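Branched-chain amino acid aminotransferase (Thermoproteus uzoniensis, PDB 5CE8) uses pyridoxal 5'-phosphate in what is probably the reversible exchange of amino groups between leucine, isoleucine or valine and 2-oxoglutarate, completing branched-chain amino acid synthesis in the reverse direction. Local coordinates at residues 227-232 against 237-242; 261-266 against 286-291. One frame throughout, in Å; residues are numbered along the deposited sequence.

Contact 1. Residues 227-232 against 237-242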
ATOM      1  N   THR A 227      -4.334  14.654  28.368  1.00 18.97           N
ATOM      2  CA  THR A 227      -4.835  15.837  29.129  1.00 18.47           C
ATOM      3  C   THR A 227      -5.865  16.673  28.349  1.00 20.18           C
ATOM      4  O   THR A 227      -6.923  17.075  28.921  1.00 19.08           O
ATOM      5  CB  THR A 227      -3.607  16.663  29.617  1.00 16.21           C
ATOM      6  OG1 THR A 227      -2.763  15.742  30.343  1.00 16.87           O
ATOM      7  CG2 THR A 227      -3.977  17.756  30.425  1.00 16.40           C
ATOM      8  N   VAL A 228      -5.506  17.021  27.117  1.00 20.15           N
ATOM      9  CA  VAL A 228      -6.388  17.784  26.240  1.00 23.10           C
ATOM     10  C   VAL A 228      -7.769  17.079  26.129  1.00 25.86           C
ATOM     11  O   VAL A 228      -8.852  17.752  26.164  1.00 23.54           O
ATOM     12  CB  VAL A 228      -5.757  18.030  24.891  1.00 24.51           C
ATOM     13  CG1 VAL A 228      -6.761  18.483  23.815  1.00 22.01           C
ATOM     14  CG2 VAL A 228      -4.640  19.117  25.014  1.00 25.80           C
ATOM     15  N   ILE A 229      -7.737  15.744  26.061  1.00 21.49           N
ATOM     16  CA  ILE A 229      -9.000  15.019  25.894  1.00 23.58           C
ATOM     17  C   ILE A 229      -9.802  15.231  27.229  1.00 23.12           C
ATOM     18  O   ILE A 229     -10.946  15.564  27.170  1.00 19.38           O
ATOM     19  CB  ILE A 229      -8.779  13.554  25.418  1.00 21.64           C
ATOM     20  CG1 ILE A 229      -8.402  13.526  23.974  1.00 21.05           C
ATOM     21  CG2 ILE A 229      -9.989  12.707  25.699  1.00 23.55           C
ATOM     22  CD1 ILE A 229      -7.696  12.257  23.522  1.00 21.46           C
ATOM     23  N   SER A 230      -9.192  15.098  28.417  1.00 20.93           N
ATOM     24  CA  SER A 230      -9.885  15.394  29.711  1.00 21.08           C
ATOM     25  C   SER A 230     -10.382  16.813  29.785  1.00 19.41           C
ATOM     26  O   SER A 230     -11.506  17.106  30.248  1.00 22.95           O
ATOM     27  CB  SER A 230      -8.877  15.179  30.806  1.00 22.64           C
ATOM     28  OG  SER A 230      -8.541  13.775  30.799  1.00 22.59           O
ATOM     29  N   ILE A 231      -9.551  17.745  29.330  1.00 19.09           N
ATOM     30  CA  ILE A 231      -9.956  19.173  29.390  1.00 18.88           C
ATOM     31  C   ILE A 231     -11.170  19.323  28.476  1.00 19.78           C
ATOM     32  O   ILE A 231     -12.154  19.972  28.874  1.00 23.70           O
ATOM     33  CB  ILE A 231      -8.822  20.090  28.904  1.00 17.95           C
ATOM     34  CG1 ILE A 231      -7.748  20.242  30.020  1.00 21.32           C
ATOM     35  CG2 ILE A 231      -9.323  21.439  28.492  1.00 18.70           C
ATOM     36  CD1 ILE A 231      -6.447  20.726  29.427  1.00 23.51           C
ATOM     37  N   ALA A 232     -11.119  18.792  27.276  1.00 18.55           N
ATOM     38  CA  ALA A 232     -12.344  18.941  26.395  1.00 21.47           C
ATOM     39  C   ALA A 232     -13.632  18.475  27.071  1.00 23.16           C
ATOM     40  O   ALA A 232     -14.684  19.051  26.875  1.00 23.13           O
ATOM     41  CB  ALA A 232     -12.204  18.244  25.082  1.00 21.54           C
ATOM     42  N   ILE A 237     -16.519  20.531  25.134  1.00 22.78           N
ATOM     43  CA  ILE A 237     -16.158  20.548  23.742  1.00 26.28           C
ATOM     44  C   ILE A 237     -16.256  19.122  23.140  1.00 24.50           C
ATOM     45  O   ILE A 237     -15.562  18.185  23.552  1.00 18.17           O
ATOM     46  CB  ILE A 237     -14.768  21.121  23.503  1.00 27.24           C
ATOM     47  CG1 ILE A 237     -14.607  22.478  24.150  1.00 24.60           C
ATOM     48  CG2 ILE A 237     -14.540  21.309  22.003  1.00 29.35           C
ATOM     49  CD1 ILE A 237     -13.140  22.869  24.428  1.00 24.66           C
ATOM     50  N   PRO A 238     -17.132  18.962  22.145  1.00 20.89           N
ATOM     51  CA  PRO A 238     -17.273  17.678  21.497  1.00 20.64           C
ATOM     52  C   PRO A 238     -15.952  17.235  20.822  1.00 22.63           C
ATOM     53  O   PRO A 238     -15.253  18.064  20.280  1.00 17.90           O
ATOM     54  CB  PRO A 238     -18.421  17.919  20.484  1.00 23.17           C
ATOM     55  CG  PRO A 238     -18.965  19.267  20.768  1.00 21.78           C
ATOM     56  CD  PRO A 238     -17.931  20.033  21.502  1.00 20.95           C
ATOM     57  N   LEU A 239     -15.531  15.998  21.029  1.00 24.54           N
ATOM     58  CA  LEU A 239     -14.241  15.527  20.624  1.00 26.67           C
ATOM     59  C   LEU A 239     -14.347  14.189  19.893  1.00 32.34           C
ATOM     60  O   LEU A 239     -15.073  13.278  20.317  1.00 26.33           O
ATOM     61  CB  LEU A 239     -13.295  15.368  21.808  1.00 30.51           C
ATOM     62  CG  LEU A 239     -11.866  15.022  21.319  1.00 29.36           C
ATOM     63  CD1 LEU A 239     -10.848  15.855  22.013  1.00 30.73           C
ATOM     64  CD2 LEU A 239     -11.606  13.519  21.510  1.00 38.14           C
ATOM     65  N   LEU A 240     -13.607  14.056  18.796  1.00 27.35           N
ATOM     66  CA  LEU A 240     -13.690  12.808  18.016  1.00 27.92           C
ATOM     67  C   LEU A 240     -12.255  12.435  17.718  1.00 27.74           C
ATOM     68  O   LEU A 240     -11.472  13.326  17.280  1.00 22.74           O
ATOM     69  CB  LEU A 240     -14.405  13.039  16.715  1.00 25.88           C
ATOM     70  CG  LEU A 240     -15.890  13.202  16.818  1.00 30.72           C
ATOM     71  CD1 LEU A 240     -16.408  13.813  15.511  1.00 34.11           C
ATOM     72  CD2 LEU A 240     -16.614  11.885  17.214  1.00 30.55           C
ATOM     73  N   GLU A 241     -11.946  11.167  17.989  1.00 21.60           N
ATOM     74  CA  GLU A 241     -10.760  10.546  17.567  1.00 25.23           C
ATOM     75  C   GLU A 241     -10.997   9.878  16.287  1.00 26.18           C
ATOM     76  O   GLU A 241     -11.480   8.768  16.296  1.00 25.95           O
ATOM     77  CB  GLU A 241     -10.263   9.578  18.595  1.00 23.34           C
ATOM     78  CG  GLU A 241      -9.835  10.306  19.821  1.00 21.03           C
ATOM     79  CD  GLU A 241      -9.423   9.345  20.883  1.00 20.59           C
ATOM     80  OE1 GLU A 241     -10.136   9.262  21.831  1.00 22.60           O
ATOM     81  OE2 GLU A 241      -8.431   8.623  20.750  1.00 24.28           O
ATOM     82  N   LYS A 242     -10.650  10.576  15.190  1.00 23.84           N
ATOM     83  CA  LYS A 242     -10.967  10.134  13.825  1.00 22.33           C
ATOM     84  C   LYS A 242      -9.770  10.494  12.891  1.00 21.33           C
ATOM     85  O   LYS A 242      -9.083  11.534  13.065  1.00 22.35           O
ATOM     86  CB  LYS A 242     -12.254  10.874  13.502  1.00 20.28           C
ATOM     87  CG  LYS A 242     -13.043  10.657  12.258  1.00 22.63           C
TER
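Ala232 meets both Ile237 and Leu239, and Ile229 closes on Leu239 one helical turn earlier; these residues carry most of the 274 Å² buried between 227-232 and 237-242. The methyl of Ala232 points toward the chain that returns after the helix and lies between two partners: its CB is 4.2 Å from Ile237 CB and 4.1 Å from Leu239 CD1. The backbone of Ala232 adds the single hydrogen bond of the contact, Ile237 N to Ala232 O at 2.9 Å. With an N-H...O angle of 142° this bond is bent; it ties the start of the returning chain to the last turns of the helix.

Leu239 reaches the helix with CG anti to its backbone N (chi1 -173°), which swings the branch point toward the helix, where both methyls meet Ile229. CD1 comes to 3.9 Å from Ile229 CG1 and CD2 to 4.0 Å from that same CG1, the two side chains crossing at about a right angle. Leu239 CD1 touches both helix residues and bridges successive turns. Beyond it, Ile229 CD1 lies 4.2 Å from Glu241 OE1, a loose approach at the edge of the contact, while Glu241 OE2 forms a salt bridge with Arg225 earlier on the same helix.

Leu210 of strand 209-212 touches both Ala232 and Leu239. The axes of helix segment 227-232 and strand 239-241 come within 10.0 Å, with 146° between their N-to-C directions. Strand 239-241 pairs in parallel with 209-212, and the helix connects them: this is the second half of a beta-alpha-beta crossover, where the helix packs against the strand it leads into.

Contact 2. Residues 261-266 against 286-291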
ATOM      1  N   ALA A 261       6.921  19.214  25.528  1.00 21.78           N
ATOM      2  CA  ALA A 261       7.772  20.368  25.240  1.00 23.99           C
ATOM      3  C   ALA A 261       6.971  21.446  24.548  1.00 24.96           C
ATOM      4  O   ALA A 261       7.163  22.635  24.788  1.00 23.80           O
ATOM      5  CB  ALA A 261       8.989  19.982  24.377  1.00 23.87           C
ATOM      6  N   ALA A 262       6.086  21.013  23.661  1.00 23.76           N
ATOM      7  CA  ALA A 262       5.254  21.949  22.900  1.00 25.31           C
ATOM      8  C   ALA A 262       4.163  22.675  23.708  1.00 24.78           C
ATOM      9  O   ALA A 262       3.692  23.765  23.257  1.00 27.41           O
ATOM     10  CB  ALA A 262       4.594  21.177  21.729  1.00 24.15           C
ATOM     11  N   GLU A 263       3.690  22.055  24.805  1.00 25.22           N
ATOM     12  CA  GLU A 263       2.475  22.517  25.537  1.00 23.82           C
ATOM     13  C   GLU A 263       1.315  22.531  24.513  1.00 21.93           C
ATOM     14  O   GLU A 263       1.017  21.464  23.930  1.00 21.44           O
ATOM     15  CB  GLU A 263       2.785  23.831  26.253  1.00 28.42           C
ATOM     16  CG  GLU A 263       4.057  23.692  27.144  1.00 30.22           C
ATOM     17  CD  GLU A 263       4.421  24.920  27.978  1.00 32.18           C
ATOM     18  OE1 GLU A 263       4.810  24.811  29.175  1.00 32.92           O
ATOM     19  OE2 GLU A 263       4.367  26.009  27.413  1.00 31.45           O
ATOM     20  N   ILE A 264       0.648  23.651  24.340  1.00 21.17           N
ATOM     21  CA  ILE A 264      -0.491  23.805  23.388  1.00 25.74           C
ATOM     22  C   ILE A 264      -0.050  24.910  22.480  1.00 26.04           C
ATOM     23  O   ILE A 264      -0.010  26.055  22.910  1.00 24.37           O
ATOM     24  CB  ILE A 264      -1.823  24.232  24.103  1.00 31.17           C
ATOM     25  CG1 ILE A 264      -2.053  23.429  25.421  1.00 31.16           C
ATOM     26  CG2 ILE A 264      -3.039  24.091  23.165  1.00 32.30           C
ATOM     27  CD1 ILE A 264      -2.181  21.929  25.258  1.00 33.03           C
ATOM     28  N   THR A 265       0.335  24.577  21.246  1.00 27.21           N
ATOM     29  CA  THR A 265       0.855  25.588  20.324  1.00 24.02           C
ATOM     30  C   THR A 265      -0.151  25.634  19.194  1.00 20.11           C
ATOM     31  O   THR A 265      -0.352  24.604  18.537  1.00 25.81           O
ATOM     32  CB  THR A 265       2.268  25.199  19.876  1.00 21.95           C
ATOM     33  OG1 THR A 265       3.149  25.222  20.996  1.00 21.81           O
ATOM     34  CG2 THR A 265       2.783  26.097  18.753  1.00 22.23           C
ATOM     35  N   PRO A 266      -0.812  26.807  18.968  1.00 23.85           N
ATOM     36  CA  PRO A 266      -1.600  27.107  17.750  1.00 19.17           C
ATOM     37  C   PRO A 266      -0.781  26.865  16.459  1.00 21.49           C
ATOM     38  O   PRO A 266       0.393  27.246  16.405  1.00 22.70           O
ATOM     39  CB  PRO A 266      -1.842  28.648  17.858  1.00 22.80           C
ATOM     40  CG  PRO A 266      -1.679  28.979  19.245  1.00 23.69           C
ATOM     41  CD  PRO A 266      -0.596  28.047  19.747  1.00 23.28           C
ATOM     42  N   GLU A 286      -5.031  28.131  27.764  1.00 26.59           N
ATOM     43  CA  GLU A 286      -5.273  28.818  29.100  1.00 25.07           C
ATOM     44  C   GLU A 286      -5.573  27.805  30.200  1.00 21.98           C
ATOM     45  O   GLU A 286      -5.035  27.923  31.306  1.00 23.53           O
ATOM     46  CB  GLU A 286      -6.364  29.867  29.016  1.00 27.21           C
ATOM     47  CG  GLU A 286      -6.073  31.093  28.155  1.00 33.44           C
ATOM     48  CD  GLU A 286      -7.323  31.753  27.551  1.00 35.45           C
ATOM     49  OE1 GLU A 286      -8.464  31.278  27.773  1.00 47.37           O
ATOM     50  OE2 GLU A 286      -7.176  32.725  26.766  1.00 43.26           O
ATOM     51  N   THR A 287      -6.384  26.767  29.920  1.00 21.05           N
ATOM     52  CA  THR A 287      -6.801  25.736  30.940  1.00 20.84           C
ATOM     53  C   THR A 287      -5.639  24.843  31.274  1.00 22.44           C
ATOM     54  O   THR A 287      -5.263  24.706  32.493  1.00 25.86           O
ATOM     55  CB  THR A 287      -7.980  24.900  30.419  1.00 23.91           C
ATOM     56  OG1 THR A 287      -9.013  25.797  29.935  1.00 19.00           O
ATOM     57  CG2 THR A 287      -8.522  24.011  31.423  1.00 23.78           C
ATOM     58  N   TYR A 288      -4.968  24.329  30.248  1.00 20.48           N
ATOM     59  CA  TYR A 288      -3.687  23.599  30.454  1.00 18.70           C
ATOM     60  C   TYR A 288      -2.700  24.362  31.376  1.00 20.24           C
ATOM     61  O   TYR A 288      -2.192  23.788  32.336  1.00 21.34           O
ATOM     62  CB  TYR A 288      -3.004  23.239  29.129  1.00 18.95           C
ATOM     63  CG  TYR A 288      -1.768  22.319  29.285  1.00 19.52           C
ATOM     64  CD1 TYR A 288      -1.915  20.974  29.571  1.00 22.31           C
ATOM     65  CD2 TYR A 288      -0.476  22.787  29.211  1.00 24.76           C
ATOM     66  CE1 TYR A 288      -0.820  20.120  29.786  1.00 24.71           C
ATOM     67  CE2 TYR A 288       0.647  21.913  29.408  1.00 23.55           C
ATOM     68  CZ  TYR A 288       0.444  20.582  29.657  1.00 20.17           C
ATOM     69  OH  TYR A 288       1.476  19.719  29.837  1.00 21.46           O
ATOM     70  N   ARG A 289      -2.503  25.658  31.126  1.00 22.71           N
ATOM     71  CA  ARG A 289      -1.593  26.524  31.920  1.00 23.65           C
ATOM     72  C   ARG A 289      -1.977  26.574  33.412  1.00 26.30           C
ATOM     73  O   ARG A 289      -1.118  26.464  34.296  1.00 25.92           O
ATOM     74  CB  ARG A 289      -1.416  27.946  31.313  1.00 24.07           C
ATOM     75  N   ARG A 290      -3.270  26.703  33.680  1.00 28.08           N
ATOM     76  CA  ARG A 290      -3.811  26.750  35.014  1.00 26.36           C
ATOM     77  C   ARG A 290      -3.695  25.395  35.655  1.00 28.33           C
ATOM     78  O   ARG A 290      -3.476  25.299  36.850  1.00 25.66           O
ATOM     79  CB  ARG A 290      -5.286  27.203  35.007  1.00 30.96           C
ATOM     80  CG  ARG A 290      -5.565  28.644  34.579  1.00 31.20           C
ATOM     81  CD  ARG A 290      -7.049  28.998  34.544  1.00 35.23           C
ATOM     82  NE  ARG A 290      -7.655  28.527  35.796  1.00 43.25           N
ATOM     83  CZ  ARG A 290      -7.607  29.167  36.977  1.00 45.17           C
ATOM     84  NH1 ARG A 290      -6.994  30.336  37.129  1.00 49.59           N
ATOM     85  NH2 ARG A 290      -8.213  28.634  38.034  1.00 54.06           N
ATOM     86  N   ILE A 291      -3.854  24.339  34.878  1.00 25.24           N
ATOM     87  CA  ILE A 291      -3.663  22.998  35.462  1.00 23.19           C
ATOM     88  C   ILE A 291      -2.227  22.776  35.924  1.00 23.93           C
ATOM     89  O   ILE A 291      -1.982  22.278  37.046  1.00 25.44           O
ATOM     90  CB  ILE A 291      -4.097  21.911  34.500  1.00 22.60           C
ATOM     91  CG1 ILE A 291      -5.634  21.892  34.390  1.00 23.25           C
ATOM     92  CG2 ILE A 291      -3.427  20.558  34.785  1.00 21.07           C
ATOM     93  CD1 ILE A 291      -6.158  21.156  33.139  1.00 24.63           C
TER
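Tyr288 sets CG anti to its backbone N (chi1 -172°), while Ile264 turns CG1 beside its own backbone N (chi1 -44°) and folds CD1 back with chi2 at -61°; these torsions bring the branch of the isoleucine against the root of the tyrosine ring. Ile264 CG1 touches Tyr288 CB at 3.8 Å and Tyr288 CG at 4.0 Å. The folded CD1 follows, 4.1 Å from Tyr288 CG, so two successive carbons of the isoleucine bear on the same end of the tyrosine. Their approach to the ring is oblique.

Farther along the ring, Glu263 contributes its aliphatic root rather than its charge: Glu263 CB is 4.3 Å from Tyr288 CE2. Its carboxylate is engaged elsewhere: OE1 is hydrogen-bonded to Tyr49 OH and forms a long, weak ion pair with Arg47.

No hydrogen bond crosses between 261-266 and 286-291; 132 Å² is buried, and the closest contacts are between carbon atoms. The bend that presents Ile264 is held within its own segment, where Thr265 OG1 donates to Ala262 O at 2.7 Å. Phe256 and Val258 of strand 254-259 also touch Ile264, as does Ala285 of the helix, which leaves the isoleucine enclosed on the sheet side and the helix side alike. Here helix 279-292 packs on the corner between Thr260, which binds the cofactor, and strand 265-270, beside the pyridoxal-phosphate site of this class-IV aminotransferase.

In the fold
Helix 223-235 joins the two contacts, whose centres lie 14 Å apart. While residues of 227-232 meet strand 239-241 in contact 1, others on this helix pack on both segments of contact 2: Val228 CG2 is 3.7 Å from Ile264 CD1, Thr227 CG2 is 3.9 Å from Tyr288 CD1, and Ile231 CG1 is 3.6 Å from Ile291 CD1. Both contacts reach the same mixed sheet. Contact 2 is buried and nearer the cofactor, with the Tyr288 side chain about 7 Å from bound pyridoxal phosphate and about 4 Å from that of Thr224, which binds it. Contact 1 lies toward the surface, the Ile229 side chain about 10 Å from the cofactor.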